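Local coordinates for Mgp-operon protein 3 (Mycoplasma pneumoniae, PDB 6RJ1), which probably serves in cell adhesion as a surface protein of this human pathogen, and may recognise sugars, at residues L550-F555 with L693-I698; T780-G785 with A801-R806; T496-G501 with T726-H731. All coordinates share one frame; numbering follows the deposited sequence.

From the N terminus the chain first supplies 496-501, then 550-555, 693-698 and 726-731. Contact 1 (550-555 with 693-698) therefore closes inside the longer loop shut by contact 3 (496-501 with 726-731). Both belong to one mixed sheet, in which strands 693-699 and 723-732 are neighbours; Y696 O lies 2.9 Å from A729 N, a probable hydrogen bond. Contact 2 (780-785 with 801-806) follows in series as a short local closure in the next sheet. That sheet packs its apolar face on contact 1, with L782 and A801 reaching V551, while contacts 2 and 3 do not touch, their centres about 18 Å apart.

Contact 1: L550-F555 with L693-I698; sequences LVFAAF and LLVYGI
V551, A553 and F555 face I698, Y696 and L694 as non-hydrogen-bonded pairs of two antiparallel strands, their axes 4.6 Å apart at closest and their directions 167° apart. The pairing lies in a mixed sheet where 693-699 also pairs with 723-732, consistent with the family's beta-propeller clan. Two hydrogen-bonded pairs, F552 with G697 and A554 with V695, each exchange two backbone bonds; V695 N to A554 O, at 2.7 Å, is nearly straight. On the face carrying V551, A553 and F555 the contacts are apolar: V551 CG2 meets I698 CG1 at 3.9 Å, and A553 CB lies beside Y696 CB. This face is covered by strands 799-805 and 808-815, and the phenol of Y696 turns away from strand 550-555 to bond S833. The other face holds F552, whose CG sits between backbone N and carbonyl carbon (chi1 82°). Its ring spreads over G697, which has no side chain there, with G697 N above one face toward the rim, while CE2 approaches V695 CG1. At the far end the ring of F555 takes a CH-pi contact from L694, CD1 standing 3.9 Å from the ring centroid.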
# COMPACT_ATOMS: atom_id res chain seq x y z
N LEU A 550 -11.01 0.12 -15.77
CA LEU A 550 -9.95 -0.29 -14.87
C LEU A 550 -10.45 -0.24 -13.42
O LEU A 550 -11.05 0.74 -12.99
CB LEU A 550 -8.69 0.60 -15.03
CG LEU A 550 -7.52 0.27 -14.09
CD1 LEU A 550 -6.65 -0.84 -14.65
CD2 LEU A 550 -6.70 1.51 -13.77
N VAL A 551 -10.17 -1.30 -12.67
CA VAL A 551 -10.52 -1.41 -11.27
C VAL A 551 -9.20 -1.52 -10.49
O VAL A 551 -8.28 -2.21 -10.94
CB VAL A 551 -11.49 -2.59 -11.05
CG1 VAL A 551 -11.57 -2.98 -9.58
CG2 VAL A 551 -12.88 -2.25 -11.58
N PHE A 552 -9.08 -0.81 -9.37
CA PHE A 552 -7.89 -0.84 -8.53
C PHE A 552 -8.26 -0.77 -7.04
O PHE A 552 -9.38 -0.37 -6.68
CB PHE A 552 -6.91 0.29 -8.91
CG PHE A 552 -7.25 1.64 -8.31
CD1 PHE A 552 -8.23 2.45 -8.87
CD2 PHE A 552 -6.61 2.07 -7.15
CE1 PHE A 552 -8.57 3.67 -8.28
CE2 PHE A 552 -6.96 3.29 -6.55
CZ PHE A 552 -7.94 4.08 -7.13
N ALA A 553 -7.30 -1.14 -6.19
CA ALA A 553 -7.39 -1.10 -4.73
C ALA A 553 -5.99 -0.96 -4.19
O ALA A 553 -5.03 -1.53 -4.73
CB ALA A 553 -8.04 -2.36 -4.19
N ALA A 554 -5.87 -0.16 -3.13
CA ALA A 554 -4.60 0.14 -2.49
C ALA A 554 -4.83 0.60 -1.06
O ALA A 554 -5.93 1.04 -0.72
CB ALA A 554 -3.89 1.25 -3.26
N PHE A 555 -3.80 0.51 -0.23
CA PHE A 555 -3.87 1.07 1.11
C PHE A 555 -3.22 2.43 0.99
O PHE A 555 -2.22 2.57 0.29
CB PHE A 555 -3.12 0.21 2.13
CG PHE A 555 -4.01 -0.75 2.86
CD1 PHE A 555 -4.82 -0.31 3.90
CD2 PHE A 555 -4.05 -2.09 2.50
CE1 PHE A 555 -5.67 -1.20 4.56
CE2 PHE A 555 -4.89 -2.98 3.17
CZ PHE A 555 -5.70 -2.52 4.19
N LEU A 693 -6.44 2.85 5.99
CA LEU A 693 -7.41 3.23 4.98
C LEU A 693 -7.22 2.55 3.63
O LEU A 693 -6.21 2.78 2.95
CB LEU A 693 -7.43 4.76 4.81
CG LEU A 693 -8.69 5.51 5.26
CD1 LEU A 693 -9.03 5.26 6.73
CD2 LEU A 693 -8.51 6.99 5.01
N LEU A 694 -8.21 1.73 3.23
CA LEU A 694 -8.22 1.11 1.93
C LEU A 694 -8.93 2.05 0.96
O LEU A 694 -10.01 2.55 1.25
CB LEU A 694 -8.86 -0.29 1.93
CG LEU A 694 -8.67 -1.08 0.61
CD1 LEU A 694 -7.36 -1.89 0.62
CD2 LEU A 694 -9.85 -1.97 0.32
N VAL A 695 -8.28 2.31 -0.16
CA VAL A 695 -8.73 3.16 -1.25
C VAL A 695 -8.99 2.21 -2.43
O VAL A 695 -8.16 1.34 -2.73
CB VAL A 695 -7.63 4.21 -1.55
CG1 VAL A 695 -7.86 4.93 -2.87
CG2 VAL A 695 -7.52 5.23 -0.42
N TYR A 696 -10.16 2.33 -3.06
CA TYR A 696 -10.56 1.48 -4.18
C TYR A 696 -11.41 2.27 -5.16
O TYR A 696 -11.94 3.33 -4.79
CB TYR A 696 -11.31 0.22 -3.69
CG TYR A 696 -12.60 0.52 -2.95
CD1 TYR A 696 -12.59 0.81 -1.58
CD2 TYR A 696 -13.83 0.50 -3.60
CE1 TYR A 696 -13.77 1.10 -0.90
CE2 TYR A 696 -15.01 0.79 -2.93
CZ TYR A 696 -14.98 1.10 -1.57
OH TYR A 696 -16.14 1.39 -0.90
N GLY A 697 -11.57 1.76 -6.37
CA GLY A 697 -12.39 2.43 -7.37
C GLY A 697 -12.34 1.85 -8.76
O GLY A 697 -11.54 0.96 -9.06
N ILE A 698 -13.24 2.37 -9.60
CA ILE A 698 -13.39 2.06 -11.02
C ILE A 698 -13.03 3.34 -11.80
O ILE A 698 -13.45 4.43 -11.41
CB ILE A 698 -14.80 1.48 -11.36
CG1 ILE A 698 -14.85 0.94 -12.81
CG2 ILE A 698 -15.97 2.46 -11.04
CD1 ILE A 698 -16.06 0.08 -13.13

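Contact 2: T780-G785 with A801-R806; sequences TGLKAG and AVLLVR
T780, A801 and L782 have the most surface buried where strand 780-785 runs antiparallel to 801-805, in a beta hairpin with a long connection, interrupted by a beta bulge. The segment axes approach to 4.5 Å. T780 forms a hydrogen-bonded pair with L804: T780 N donates to L804 O at 2.9 Å, and L804 N returns a bond to T780 O. Its CG2 lies near L804 O, and the OG1 branch, anti to the backbone N (chi1 -169°), is hydrogen-bonded to D471. Beyond T780 the register slips by one residue, so that G781 and L782 share the place opposite L803. G781 has positive phi (67°), a conformation that suits glycine, and its carbonyl turns to bond Y865. The pairing resumes at K783, which exchanges two backbone bonds with V802; K783 N reaches V802 O at 3.0 Å. L782 brings the apolar part of the contact. One methyl, CD1, serves two partners, A801 CB at 3.9 Å and L803 CD2 at 3.8 Å, and the leucine side chains cross obliquely. The main chain of L782 takes part as well, its CA 3.3 Å from V802 O. A801 faces A784 across a non-hydrogen-bonded pair, both methyls on the same face. Side chains also pack on strand 549-563: L782 touches V551 and A553, A801 touches V551, and L803 touches A553, while a backbone hydrogen bond joins L782 to A541 of strand 538-546. V802 and L804 project to the other face, meeting W863, Y865 and F867 of strand 862-868. At the end of the paired region A801 CB rests 3.8 Å from K783 O.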
# COMPACT_ATOMS: atom_id res chain seq x y z
N THR A 780 -3.36 -7.52 -0.97
CA THR A 780 -2.76 -8.16 -2.14
C THR A 780 -3.80 -8.90 -3.00
O THR A 780 -4.86 -9.29 -2.52
CB THR A 780 -1.61 -9.11 -1.68
OG1 THR A 780 -0.85 -9.56 -2.80
CG2 THR A 780 -2.11 -10.32 -0.88
N GLY A 781 -3.43 -9.11 -4.26
CA GLY A 781 -4.18 -9.90 -5.23
C GLY A 781 -5.51 -9.37 -5.68
O GLY A 781 -6.49 -10.11 -5.65
N LEU A 782 -5.56 -8.11 -6.15
CA LEU A 782 -6.83 -7.60 -6.67
C LEU A 782 -7.15 -8.29 -8.00
O LEU A 782 -6.30 -8.30 -8.91
CB LEU A 782 -6.88 -6.07 -6.81
CG LEU A 782 -8.22 -5.56 -7.31
CD1 LEU A 782 -9.11 -5.11 -6.19
CD2 LEU A 782 -8.07 -4.52 -8.35
N LYS A 783 -8.34 -8.90 -8.10
CA LYS A 783 -8.80 -9.56 -9.30
C LYS A 783 -10.28 -9.31 -9.49
O LYS A 783 -11.08 -9.55 -8.58
CB LYS A 783 -8.55 -11.08 -9.25
CG LYS A 783 -7.71 -11.60 -10.40
CD LYS A 783 -8.45 -11.76 -11.71
CE LYS A 783 -7.62 -12.53 -12.71
NZ LYS A 783 -6.32 -11.85 -13.04
N ALA A 784 -10.64 -8.82 -10.67
CA ALA A 784 -12.03 -8.56 -11.04
C ALA A 784 -12.63 -9.82 -11.64
O ALA A 784 -11.90 -10.71 -12.08
CB ALA A 784 -12.09 -7.43 -12.05
N GLY A 785 -13.95 -9.88 -11.66
CA GLY A 785 -14.68 -11.00 -12.23
C GLY A 785 -16.14 -10.72 -12.52
O GLY A 785 -16.84 -10.18 -11.67
N ALA A 801 -14.71 -7.13 -7.73
CA ALA A 801 -13.28 -7.34 -7.61
C ALA A 801 -13.03 -7.81 -6.20
O ALA A 801 -13.71 -7.36 -5.27
CB ALA A 801 -12.53 -6.06 -7.87
N VAL A 802 -12.13 -8.76 -6.04
CA VAL A 802 -11.82 -9.24 -4.69
C VAL A 802 -10.33 -9.09 -4.43
O VAL A 802 -9.54 -9.03 -5.37
CB VAL A 802 -12.36 -10.66 -4.33
CG1 VAL A 802 -13.88 -10.76 -4.49
CG2 VAL A 802 -11.64 -11.76 -5.09
N LEU A 803 -9.97 -9.02 -3.15
CA LEU A 803 -8.58 -8.94 -2.70
C LEU A 803 -8.45 -9.50 -1.29
O LEU A 803 -9.42 -9.51 -0.52
CB LEU A 803 -8.00 -7.50 -2.79
CG LEU A 803 -8.52 -6.48 -1.80
CD1 LEU A 803 -7.39 -5.68 -1.20
CD2 LEU A 803 -9.57 -5.59 -2.43
N LEU A 804 -7.26 -9.98 -0.98
CA LEU A 804 -6.95 -10.55 0.32
C LEU A 804 -6.22 -9.53 1.16
O LEU A 804 -5.32 -8.83 0.67
CB LEU A 804 -6.11 -11.83 0.13
CG LEU A 804 -6.82 -13.20 0.26
CD1 LEU A 804 -8.17 -13.24 -0.46
CD2 LEU A 804 -5.94 -14.30 -0.26
N VAL A 805 -6.66 -9.39 2.42
CA VAL A 805 -6.07 -8.51 3.44
C VAL A 805 -5.77 -9.35 4.68
O VAL A 805 -6.18 -10.52 4.75
CB VAL A 805 -6.92 -7.25 3.76
CG1 VAL A 805 -6.96 -6.29 2.58
CG2 VAL A 805 -8.33 -7.61 4.24
N ARG A 806 -5.09 -8.77 5.68
CA ARG A 806 -4.79 -9.48 6.91
C ARG A 806 -6.09 -9.76 7.66
O ARG A 806 -6.83 -8.82 7.99
CB ARG A 806 -3.81 -8.71 7.79
CG ARG A 806 -2.47 -8.45 7.12
CD ARG A 806 -1.47 -7.89 8.11
NE ARG A 806 -0.99 -8.91 9.03
CZ ARG A 806 -0.14 -8.68 10.03
NH1 ARG A 806 0.30 -7.46 10.26
NH2 ARG A 806 0.27 -9.68 10.80

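Contact 3: T496-G501 with T726-H731; sequences TELNWG and TNTASH
N499 grips the turn at T726-T728 with both backbone and side chain. Its amide ND2 donates to T726 O at 2.8 Å, a nearly straight bond (162° at the hydrogen), with T726 O close to the amide plane. Its backbone N donates to T728 OG1, also at 2.8 Å; that hydroxyl, set between backbone N and carbonyl carbon (chi1 56°), is also hydrogen-bonded to W725 O. The third bond is made further on, where S730 OG donates to W500 O at 2.7 Å, while S730 N gives the same carbonyl a weak, longer bond. One carbonyl oxygen is thus approached by two donors of a single serine. N499 CB lies against T726 O and T728 O, and S730 CB meets the indole of W500 at CE3, 3.6 Å away. The indole also touches V695 of strand 693-699 and Q505, K506 and V509 of helix 503-511. G501 N closes back on N499 OD1 at 2.9 Å, the donor standing above the carbonyl plane. That bond defines an Asx turn at N499-G501, in the chain between its parallel pairing with 723-732 and helix 503-511.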
# COMPACT_ATOMS: atom_id res chain seq x y z
N THR A 496 -3.11 13.31 -8.45
CA THR A 496 -4.30 12.51 -8.74
C THR A 496 -5.24 12.57 -7.54
O THR A 496 -5.03 11.88 -6.54
CB THR A 496 -3.95 11.08 -9.17
OG1 THR A 496 -2.95 11.10 -10.18
CG2 THR A 496 -5.17 10.32 -9.69
N GLU A 497 -6.25 13.45 -7.64
CA GLU A 497 -7.27 13.66 -6.62
C GLU A 497 -8.29 12.52 -6.72
O GLU A 497 -8.85 12.27 -7.79
CB GLU A 497 -7.92 15.03 -6.81
CG GLU A 497 -8.78 15.50 -5.64
CD GLU A 497 -9.66 16.69 -5.99
OE1 GLU A 497 -10.71 16.49 -6.64
OE2 GLU A 497 -9.28 17.83 -5.64
N LEU A 498 -8.48 11.81 -5.61
CA LEU A 498 -9.41 10.70 -5.54
C LEU A 498 -10.62 11.08 -4.69
O LEU A 498 -10.56 12.04 -3.92
CB LEU A 498 -8.73 9.44 -4.94
CG LEU A 498 -7.47 8.91 -5.67
CD1 LEU A 498 -6.89 7.74 -4.95
CD2 LEU A 498 -7.76 8.51 -7.11
N ASN A 499 -11.72 10.35 -4.87
CA ASN A 499 -12.92 10.52 -4.07
C ASN A 499 -12.70 9.60 -2.87
O ASN A 499 -12.42 8.41 -3.03
CB ASN A 499 -14.16 10.13 -4.86
CG ASN A 499 -15.48 10.36 -4.16
OD1 ASN A 499 -15.57 10.61 -2.96
ND2 ASN A 499 -16.54 10.28 -4.92
N TRP A 500 -12.75 10.19 -1.67
CA TRP A 500 -12.54 9.51 -0.40
C TRP A 500 -13.86 9.05 0.23
O TRP A 500 -13.86 8.44 1.30
CB TRP A 500 -11.69 10.40 0.53
CG TRP A 500 -10.30 10.59 -0.00
CD1 TRP A 500 -9.89 11.48 -0.96
CD2 TRP A 500 -9.14 9.83 0.35
NE1 TRP A 500 -8.56 11.31 -1.23
CE2 TRP A 500 -8.07 10.30 -0.45
CE3 TRP A 500 -8.89 8.80 1.27
CZ2 TRP A 500 -6.77 9.76 -0.36
CZ3 TRP A 500 -7.61 8.27 1.36
CH2 TRP A 500 -6.58 8.74 0.54
N GLY A 501 -14.96 9.31 -0.47
CA GLY A 501 -16.30 8.95 -0.05
C GLY A 501 -17.13 10.18 0.21
O GLY A 501 -18.23 10.32 -0.33
N THR A 726 -13.38 10.41 -9.79
CA THR A 726 -14.53 10.59 -8.89
C THR A 726 -15.24 9.28 -8.49
O THR A 726 -15.95 9.27 -7.48
CB THR A 726 -15.51 11.60 -9.49
OG1 THR A 726 -15.76 11.25 -10.85
CG2 THR A 726 -14.98 13.03 -9.42
N ASN A 727 -15.06 8.19 -9.26
CA ASN A 727 -15.70 6.92 -8.93
C ASN A 727 -14.79 6.02 -8.10
O ASN A 727 -14.50 4.87 -8.45
CB ASN A 727 -16.25 6.23 -10.18
CG ASN A 727 -17.41 6.99 -10.74
OD1 ASN A 727 -18.48 7.05 -10.14
ND2 ASN A 727 -17.22 7.62 -11.89
N THR A 728 -14.34 6.57 -6.98
CA THR A 728 -13.48 5.90 -6.01
C THR A 728 -14.06 6.12 -4.61
O THR A 728 -14.97 6.95 -4.44
CB THR A 728 -12.01 6.42 -6.10
OG1 THR A 728 -12.00 7.83 -5.94
CG2 THR A 728 -11.32 6.04 -7.42
N ALA A 729 -13.56 5.37 -3.63
CA ALA A 729 -13.96 5.48 -2.23
C ALA A 729 -12.85 4.99 -1.31
O ALA A 729 -11.90 4.33 -1.75
CB ALA A 729 -15.23 4.69 -1.98
N SER A 730 -12.97 5.34 -0.03
CA SER A 730 -12.03 4.93 1.00
C SER A 730 -12.80 4.26 2.12
O SER A 730 -13.96 4.61 2.38
CB SER A 730 -11.22 6.11 1.52
OG SER A 730 -11.95 6.93 2.41
N HIS A 731 -12.15 3.30 2.76
CA HIS A 731 -12.76 2.56 3.84
C HIS A 731 -11.74 2.20 4.90
O HIS A 731 -10.61 1.80 4.58
CB HIS A 731 -13.44 1.29 3.31
CG HIS A 731 -14.62 0.87 4.12
ND1 HIS A 731 -15.91 1.08 3.68
CD2 HIS A 731 -14.66 0.30 5.35
CE1 HIS A 731 -16.70 0.63 4.64
NE2 HIS A 731 -15.99 0.14 5.66